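Local coordinates for prepilin-like protein (Thermus thermophilus, PDB 6QVF) that is a type IV pilin-like protein associated with natural competence, and probably acts as a DNA receptor at the tip of a pilus, at residues E28-E33 with R136-Y141; A16-V21 with V122-P127. One frame throughout, in Å; residues are numbered along the deposited sequence.

Contact 1: E28-E33 with R136-Y141; sequences EVLKSE and RRVTCY
A methyl group of Leu30 sits against the charged head of Arg136, with no polar atom of 28-33 to meet it. Leu30 CD1 lies 3.4 Å from Arg136 NH2 and 4.0 Å from Arg136 CZ. The methyl comes in obliquely on the guanidinium, and the two side chains cross at about a right angle. Arg136 gets there by stretching out: its CG is anti to the backbone N (chi1 179°), and the chain stays extended to NE. Its side chain also touches Leu22 and Ser26, earlier on helix 2-30.

The other branch of Leu30 turns to Val138. Leu30 CD2 is 3.6 Å from Val138 CG1, and Leu30 CG is 3.9 Å from that same methyl. Val138 CG1 thus packs against the CD2 side of the branch. Val29 adds a looser touch, with its CG1 4.1 Å from Val138 CG1. The two valine side chains pass alongside one another, pointing opposite ways.

This is the C-terminal end of the long N-terminal helix of a type IV pilin fold, packed on the antiparallel sheet. Strand 131-139 is an outermost strand of the four-stranded antiparallel sheet within this chain. At Arg136 and Arg137 it pairs antiparallel with a strand of the second subunit, so the sheet continues across the interface.

An alanine in place of Leu30 would remove both methyls and would probably open a gap over Val138 CG1, leaving the Arg136 head freer to shift. At the end of the strand, Thr139 OG1 accepts from Tyr141 N at 3.2 Å, an ST turn. Within this turn, Cys140 is tied to Cys155 by a disulfide. On the helix side, Lys31 NZ and Glu28 OE1 form a salt bridge at 3.3 Å, with a weak hydrogen bond in it.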
ATOM      1  N   GLU B  28       6.360  15.040  -1.574  1.00 16.25           N
ATOM      2  CA  GLU B  28       7.661  15.228  -2.224  1.00 17.60           C
ATOM      3  C   GLU B  28       7.657  14.647  -3.636  1.00 17.53           C
ATOM      4  O   GLU B  28       8.143  15.256  -4.557  1.00 17.88           O
ATOM      5  CB  GLU B  28       8.762  14.586  -1.407  1.00 20.99           C
ATOM      6  CG  GLU B  28       8.869  15.264  -0.055  1.00 28.12           C
ATOM      7  CD  GLU B  28      10.223  15.819   0.237  1.00 43.11           C
ATOM      8  OE1 GLU B  28      10.557  16.827  -0.428  1.00 55.30           O
ATOM      9  OE2 GLU B  28      10.938  15.228   1.098  1.00 53.42           O
ATOM     10  N   VAL B  29       7.077  13.467  -3.811  1.00 15.22           N
ATOM     11  CA  VAL B  29       7.012  12.828  -5.105  1.00 15.53           C
ATOM     12  C   VAL B  29       6.177  13.683  -6.077  1.00 14.55           C
ATOM     13  O   VAL B  29       6.479  13.709  -7.277  1.00 16.28           O
ATOM     14  CB  VAL B  29       6.444  11.410  -4.968  1.00 17.15           C
ATOM     15  CG1 VAL B  29       6.166  10.788  -6.326  1.00 18.42           C
ATOM     16  CG2 VAL B  29       7.373  10.542  -4.154  1.00 16.54           C
ATOM     17  N   LEU B  30       5.113  14.340  -5.566  1.00 16.25           N
ATOM     18  CA  LEU B  30       4.169  15.084  -6.385  1.00 15.53           C
ATOM     19  C   LEU B  30       4.569  16.546  -6.567  1.00 16.02           C
ATOM     20  O   LEU B  30       3.866  17.266  -7.293  1.00 18.72           O
ATOM     21  CB  LEU B  30       2.755  14.966  -5.789  1.00 16.76           C
ATOM     22  CG  LEU B  30       2.126  13.593  -6.025  1.00 18.56           C
ATOM     23  CD1 LEU B  30       1.000  13.296  -5.062  1.00 22.79           C
ATOM     24  CD2 LEU B  30       1.635  13.481  -7.454  1.00 22.58           C
ATOM     25  N   LYS B  31       5.677  16.956  -5.973  1.00 16.47           N
ATOM     26  CA  LYS B  31       6.117  18.360  -5.988  1.00 18.79           C
ATOM     27  C   LYS B  31       6.546  18.760  -7.405  1.00 16.85           C
ATOM     28  O   LYS B  31       7.187  17.989  -8.119  1.00 16.70           O
ATOM     29  CB  LYS B  31       7.293  18.507  -5.014  1.00 20.87           C
ATOM     30  CG  LYS B  31       7.865  19.900  -4.840  1.00 25.07           C
ATOM     31  CD  LYS B  31       8.746  19.982  -3.619  1.00 27.05           C
ATOM     32  CE  LYS B  31       9.988  19.138  -3.689  1.00 30.04           C
ATOM     33  NZ  LYS B  31      10.869  19.373  -2.525  1.00 32.63           N
ATOM     34  N   SER B  32       6.294  20.017  -7.768  1.00 17.53           N
ATOM     35  CA  SER B  32       6.786  20.591  -9.012  1.00 18.29           C
ATOM     36  C   SER B  32       7.355  21.966  -8.696  1.00 19.83           C
ATOM     37  O   SER B  32       7.017  22.563  -7.639  1.00 22.03           O
ATOM     38  CB  SER B  32       5.744  20.651 -10.064  1.00 21.08           C
ATOM     39  OG  SER B  32       4.692  21.533  -9.748  1.00 24.29           O
ATOM     40  N   GLU B  33       8.190  22.464  -9.620  1.00 20.97           N
ATOM     41  CA  GLU B  33       8.834  23.771  -9.495  1.00 22.37           C
ATOM     42  C   GLU B  33       8.982  24.366 -10.890  1.00 22.28           C
ATOM     43  O   GLU B  33       9.129  23.629 -11.893  1.00 22.42           O
ATOM     44  CB  GLU B  33      10.154  23.502  -8.771  1.00 31.44           C
ATOM     45  CG  GLU B  33      11.197  24.570  -8.744  1.00 37.93           C
ATOM     46  CD  GLU B  33      12.486  24.085  -8.108  1.00 44.28           C
ATOM     47  OE1 GLU B  33      12.441  23.133  -7.292  1.00 36.43           O
ATOM     48  OE2 GLU B  33      13.543  24.655  -8.427  1.00 48.19           O
ATOM     49  N   ARG B 136       1.175   4.282  -0.502  1.00 12.88           N
ATOM     50  CA  ARG B 136       0.497   5.058  -1.495  1.00 14.06           C
ATOM     51  C   ARG B 136       1.165   4.797  -2.843  1.00 13.75           C
ATOM     52  O   ARG B 136       2.385   4.750  -2.935  1.00 13.96           O
ATOM     53  CB  ARG B 136       0.505   6.557  -1.149  1.00 14.09           C
ATOM     54  CG  ARG B 136      -0.195   7.411  -2.188  1.00 14.19           C
ATOM     55  CD  ARG B 136      -0.510   8.841  -1.759  1.00 15.41           C
ATOM     56  NE  ARG B 136      -1.147   9.572  -2.851  1.00 15.96           N
ATOM     57  CZ  ARG B 136      -1.274  10.876  -2.896  1.00 19.02           C
ATOM     58  NH1 ARG B 136      -0.882  11.587  -1.837  1.00 19.17           N
ATOM     59  NH2 ARG B 136      -1.705  11.443  -4.029  1.00 19.88           N
ATOM     60  N   ARG B 137       0.329   4.639  -3.856  1.00 12.89           N
ATOM     61  CA  ARG B 137       0.758   4.429  -5.249  1.00 13.76           C
ATOM     62  C   ARG B 137       0.489   5.708  -6.037  1.00 13.53           C
ATOM     63  O   ARG B 137      -0.659   6.113  -6.147  1.00 14.74           O
ATOM     64  CB  ARG B 137      -0.021   3.277  -5.876  1.00 14.29           C
ATOM     65  CG  ARG B 137       0.405   2.910  -7.281  1.00 15.01           C
ATOM     66  CD  ARG B 137      -0.329   1.697  -7.799  1.00 16.20           C
ATOM     67  NE  ARG B 137       0.139   1.213  -9.117  1.00 17.24           N
ATOM     68  CZ  ARG B 137      -0.408   1.549 -10.273  1.00 19.65           C
ATOM     69  NH1 ARG B 137      -1.437   2.379 -10.297  1.00 21.02           N
ATOM     70  NH2 ARG B 137       0.055   0.984 -11.386  1.00 23.47           N
ATOM     71  N   VAL B 138       1.551   6.284  -6.585  1.00 13.93           N
ATOM     72  CA  VAL B 138       1.484   7.533  -7.315  1.00 13.05           C
ATOM     73  C   VAL B 138       1.905   7.252  -8.755  1.00 14.98           C
ATOM     74  O   VAL B 138       2.960   6.658  -8.968  1.00 16.32           O
ATOM     75  CB  VAL B 138       2.402   8.594  -6.671  1.00 14.55           C
ATOM     76  CG1 VAL B 138       2.265   9.908  -7.389  1.00 17.80           C
ATOM     77  CG2 VAL B 138       2.114   8.807  -5.178  1.00 18.34           C
ATOM     78  N   THR B 139       1.148   7.740  -9.724  1.00 15.72           N
ATOM     79  CA  THR B 139       1.531   7.621 -11.104  1.00 16.54           C
ATOM     80  C   THR B 139       1.852   8.987 -11.676  1.00 17.26           C
ATOM     81  O   THR B 139       1.529  10.046 -11.125  1.00 15.61           O
ATOM     82  CB  THR B 139       0.501   6.918 -11.986  1.00 18.53           C
ATOM     83  OG1 THR B 139      -0.540   7.843 -12.313  1.00 19.82           O
ATOM     84  CG2 THR B 139      -0.094   5.696 -11.321  1.00 19.10           C
ATOM     85  N   CYS B 140       2.512   8.944 -12.828  1.00 16.26           N
ATOM     86  CA  CYS B 140       2.887  10.143 -13.521  1.00 17.18           C
ATOM     87  C   CYS B 140       1.663  10.953 -13.921  1.00 15.61           C
ATOM     88  O   CYS B 140       1.783  12.139 -14.136  1.00 18.33           O
ATOM     89  CB  CYS B 140       3.784   9.823 -14.720  1.00 17.98           C
ATOM     90  SG  CYS B 140       3.052   8.628 -15.868  1.00 22.21           S
ATOM     91  N   TYR B 141       0.496  10.326 -14.003  1.00 16.29           N
ATOM     92  CA  TYR B 141      -0.717  10.976 -14.355  1.00 17.44           C
ATOM     93  C   TYR B 141      -1.280  11.813 -13.207  1.00 18.56           C
ATOM     94  O   TYR B 141      -2.227  12.597 -13.414  1.00 20.39           O
ATOM     95  CB  TYR B 141      -1.763   9.974 -14.837  1.00 19.33           C
ATOM     96  CG  TYR B 141      -1.363   9.286 -16.122  1.00 24.83           C
ATOM     97  CD1 TYR B 141      -1.459   9.967 -17.312  1.00 29.14           C
ATOM     98  CD2 TYR B 141      -0.776   8.030 -16.137  1.00 29.45           C
ATOM     99  CE1 TYR B 141      -1.086   9.386 -18.507  1.00 39.38           C
ATOM    100  CE2 TYR B 141      -0.378   7.435 -17.328  1.00 32.89           C
ATOM    101  CZ  TYR B 141      -0.529   8.122 -18.518  1.00 37.54           C
ATOM    102  OH  TYR B 141      -0.150   7.562 -19.710  1.00 51.78           O
TER

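Contact 2: A16-V21 with V122-P127; sequences AAAVQV and VTATHP
Val122 meets the helix with both of its methyls. Its CB points toward helix 16-21, and the two branches part from there. CG2 lies between the backbone N and the carbonyl carbon. From that position it reaches Ala18, standing 3.5 Å from Ala18 O and 3.8 Å from Ala18 CB. CG1 is anti to the carbonyl carbon (chi1 -55°) and turns to Val21. There Val122 CG1 and Val21 CG1 are 4.0 Å apart, and the two side chains cross obliquely.

Two residues along the strand, Ala124 also faces the helix. Its CB is 4.0 Å from Ala18 CB, so Ala18 is touched by Val122 and Ala124 together. With alanine on both sides, the backbones come close: the CA atoms of Ala18 and Ala124 are 5.3 Å apart. The axes of the two short segments approach to 7.6 Å and run roughly antiparallel, at 149°.

All four touching residues are buried, and the side chains that meet are all apolar. Other strands of the sheet widen the seat. Leu134 of strand 131-139 touches Ala18 and Val122, while Ile97 of strand 92-97 and Val102 of strand 100-108 touch Ala17 and Val21. Small and branched apolar side chains make the fit here. A long N-terminal helix packed on one face of an antiparallel sheet is typical of the type IV pilin fold.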
ATOM      1  N   ALA B  16      -1.312   7.139  13.240  1.00 19.78           N
ATOM      2  CA  ALA B  16      -1.193   8.586  12.993  1.00 21.05           C
ATOM      3  C   ALA B  16       0.240   8.957  12.571  1.00 18.15           C
ATOM      4  O   ALA B  16       0.429   9.812  11.684  1.00 19.25           O
ATOM      5  CB  ALA B  16      -1.610   9.352  14.216  1.00 20.92           C
ATOM      6  N   ALA B  17       1.245   8.352  13.181  1.00 19.15           N
ATOM      7  CA  ALA B  17       2.635   8.622  12.838  1.00 19.62           C
ATOM      8  C   ALA B  17       2.912   8.158  11.394  1.00 18.42           C
ATOM      9  O   ALA B  17       3.540   8.883  10.598  1.00 18.17           O
ATOM     10  CB  ALA B  17       3.548   7.916  13.789  1.00 20.56           C
ATOM     11  N   ALA B  18       2.424   6.961  11.040  1.00 17.46           N
ATOM     12  CA  ALA B  18       2.610   6.464   9.685  1.00 16.20           C
ATOM     13  C   ALA B  18       1.957   7.419   8.683  1.00 16.90           C
ATOM     14  O   ALA B  18       2.555   7.688   7.633  1.00 16.39           O
ATOM     15  CB  ALA B  18       2.043   5.082   9.543  1.00 17.80           C
ATOM     16  N   VAL B  19       0.721   7.867   8.949  1.00 17.45           N
ATOM     17  CA  VAL B  19       0.017   8.731   8.003  1.00 17.23           C
ATOM     18  C   VAL B  19       0.846   9.997   7.740  1.00 17.59           C
ATOM     19  O   VAL B  19       0.925  10.477   6.586  1.00 17.33           O
ATOM     20  CB  VAL B  19      -1.403   9.071   8.514  1.00 19.28           C
ATOM     21  CG1 VAL B  19      -1.997  10.258   7.771  1.00 21.18           C
ATOM     22  CG2 VAL B  19      -2.300   7.861   8.335  1.00 18.89           C
ATOM     23  N   GLN B  20       1.360  10.611   8.815  1.00 18.08           N
ATOM     24  CA  GLN B  20       2.072  11.895   8.733  1.00 19.07           C
ATOM     25  C   GLN B  20       3.278  11.747   7.787  1.00 16.03           C
ATOM     26  O   GLN B  20       3.541  12.574   6.905  1.00 18.26           O
ATOM     27  CB  GLN B  20       2.516  12.294  10.144  1.00 25.07           C
ATOM     28  CG  GLN B  20       3.193  13.637  10.211  1.00 33.53           C
ATOM     29  CD  GLN B  20       3.711  13.974  11.592  1.00 32.22           C
ATOM     30  OE1 GLN B  20       4.861  14.352  11.719  1.00 43.81           O
ATOM     31  NE2 GLN B  20       2.870  13.849  12.620  1.00 38.12           N
ATOM     32  N   VAL B  21       4.032  10.676   7.969  1.00 16.08           N
ATOM     33  CA  VAL B  21       5.221  10.423   7.158  1.00 16.29           C
ATOM     34  C   VAL B  21       4.822  10.075   5.718  1.00 15.31           C
ATOM     35  O   VAL B  21       5.410  10.566   4.754  1.00 16.36           O
ATOM     36  CB  VAL B  21       6.080   9.313   7.787  1.00 17.72           C
ATOM     37  CG1 VAL B  21       7.256   8.953   6.890  1.00 18.89           C
ATOM     38  CG2 VAL B  21       6.533   9.730   9.183  1.00 17.81           C
ATOM     39  N   VAL B 122       5.437   3.034   4.221  1.00 15.23           N
ATOM     40  CA  VAL B 122       5.886   3.357   5.551  1.00 15.42           C
ATOM     41  C   VAL B 122       5.475   2.264   6.528  1.00 15.56           C
ATOM     42  O   VAL B 122       4.423   1.659   6.386  1.00 15.20           O
ATOM     43  CB  VAL B 122       5.362   4.727   6.014  1.00 14.28           C
ATOM     44  CG1 VAL B 122       5.752   5.812   5.019  1.00 15.87           C
ATOM     45  CG2 VAL B 122       3.872   4.712   6.274  1.00 15.71           C
ATOM     46  N   THR B 123       6.318   2.085   7.536  1.00 14.79           N
ATOM     47  CA  THR B 123       5.982   1.194   8.641  1.00 15.25           C
ATOM     48  C   THR B 123       6.325   1.877   9.962  1.00 16.36           C
ATOM     49  O   THR B 123       7.521   2.160  10.228  1.00 17.74           O
ATOM     50  CB  THR B 123       6.708  -0.144   8.531  1.00 17.34           C
ATOM     51  OG1 THR B 123       6.339  -0.871   7.363  1.00 19.02           O
ATOM     52  CG2 THR B 123       6.438  -1.042   9.730  1.00 17.45           C
ATOM     53  N   ALA B 124       5.283   2.116  10.758  1.00 16.67           N
ATOM     54  CA  ALA B 124       5.441   2.674  12.116  1.00 18.38           C
ATOM     55  C   ALA B 124       5.508   1.522  13.114  1.00 20.52           C
ATOM     56  O   ALA B 124       4.657   0.659  13.094  1.00 20.83           O
ATOM     57  CB  ALA B 124       4.287   3.551  12.468  1.00 19.99           C
ATOM     58  N   THR B 125       6.557   1.481  13.923  1.00 19.23           N
ATOM     59  CA  THR B 125       6.681   0.414  14.924  1.00 19.96           C
ATOM     60  C   THR B 125       6.664   1.077  16.298  1.00 23.10           C
ATOM     61  O   THR B 125       7.650   1.732  16.693  1.00 23.50           O
ATOM     62  CB  THR B 125       7.982  -0.375  14.760  1.00 22.58           C
ATOM     63  OG1 THR B 125       8.024  -1.045  13.498  1.00 24.90           O
ATOM     64  CG2 THR B 125       8.159  -1.384  15.871  1.00 27.01           C
ATOM     65  N   HIS B 126       5.527   0.976  16.983  1.00 22.09           N
ATOM     66  CA  HIS B 126       5.384   1.550  18.324  1.00 24.34           C
ATOM     67  C   HIS B 126       6.321   0.819  19.263  1.00 25.62           C
ATOM     68  O   HIS B 126       6.437  -0.403  19.194  1.00 26.51           O
ATOM     69  CB  HIS B 126       3.954   1.434  18.839  1.00 25.83           C
ATOM     70  CG  HIS B 126       3.653   2.397  19.927  1.00 27.16           C
ATOM     71  ND1 HIS B 126       4.084   2.211  21.242  1.00 27.46           N
ATOM     72  CD2 HIS B 126       2.966   3.560  19.893  1.00 25.66           C
ATOM     73  CE1 HIS B 126       3.666   3.234  21.950  1.00 32.32           C
ATOM     74  NE2 HIS B 126       2.955   4.067  21.164  1.00 29.17           N
ATOM     75  N   PRO B 127       7.034   1.557  20.139  1.00 27.47           N
ATOM     76  CA  PRO B 127       7.919   0.922  21.112  1.00 28.65           C
ATOM     77  C   PRO B 127       7.197  -0.085  22.019  1.00 29.12           C
ATOM     78  O   PRO B 127       7.826  -1.006  22.526  1.00 33.89           O
ATOM     79  CB  PRO B 127       8.467   2.087  21.945  1.00 31.45           C
ATOM     80  CG  PRO B 127       8.235   3.319  21.106  1.00 34.81           C
ATOM     81  CD  PRO B 127       7.090   3.026  20.164  1.00 25.15           C
TER

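The chain starts with helix 2-30, which supplies the first side of both contacts. Residues 16-21 come first and pair with 122-127, so contact 2 closes a loop of 100 residues. Residues 28-33, where the helix gives way to strand 32-35, meet 136-141 and close a loop of 102 residues in contact 1. The segments alternate along the chain, so the two loops cross and neither nests in the other. Strands 117-125 and 131-139 are antiparallel neighbours in the four-stranded sheet. The contacts, with centres 21 Å apart, therefore fasten one helix to one sheet at two places along its length.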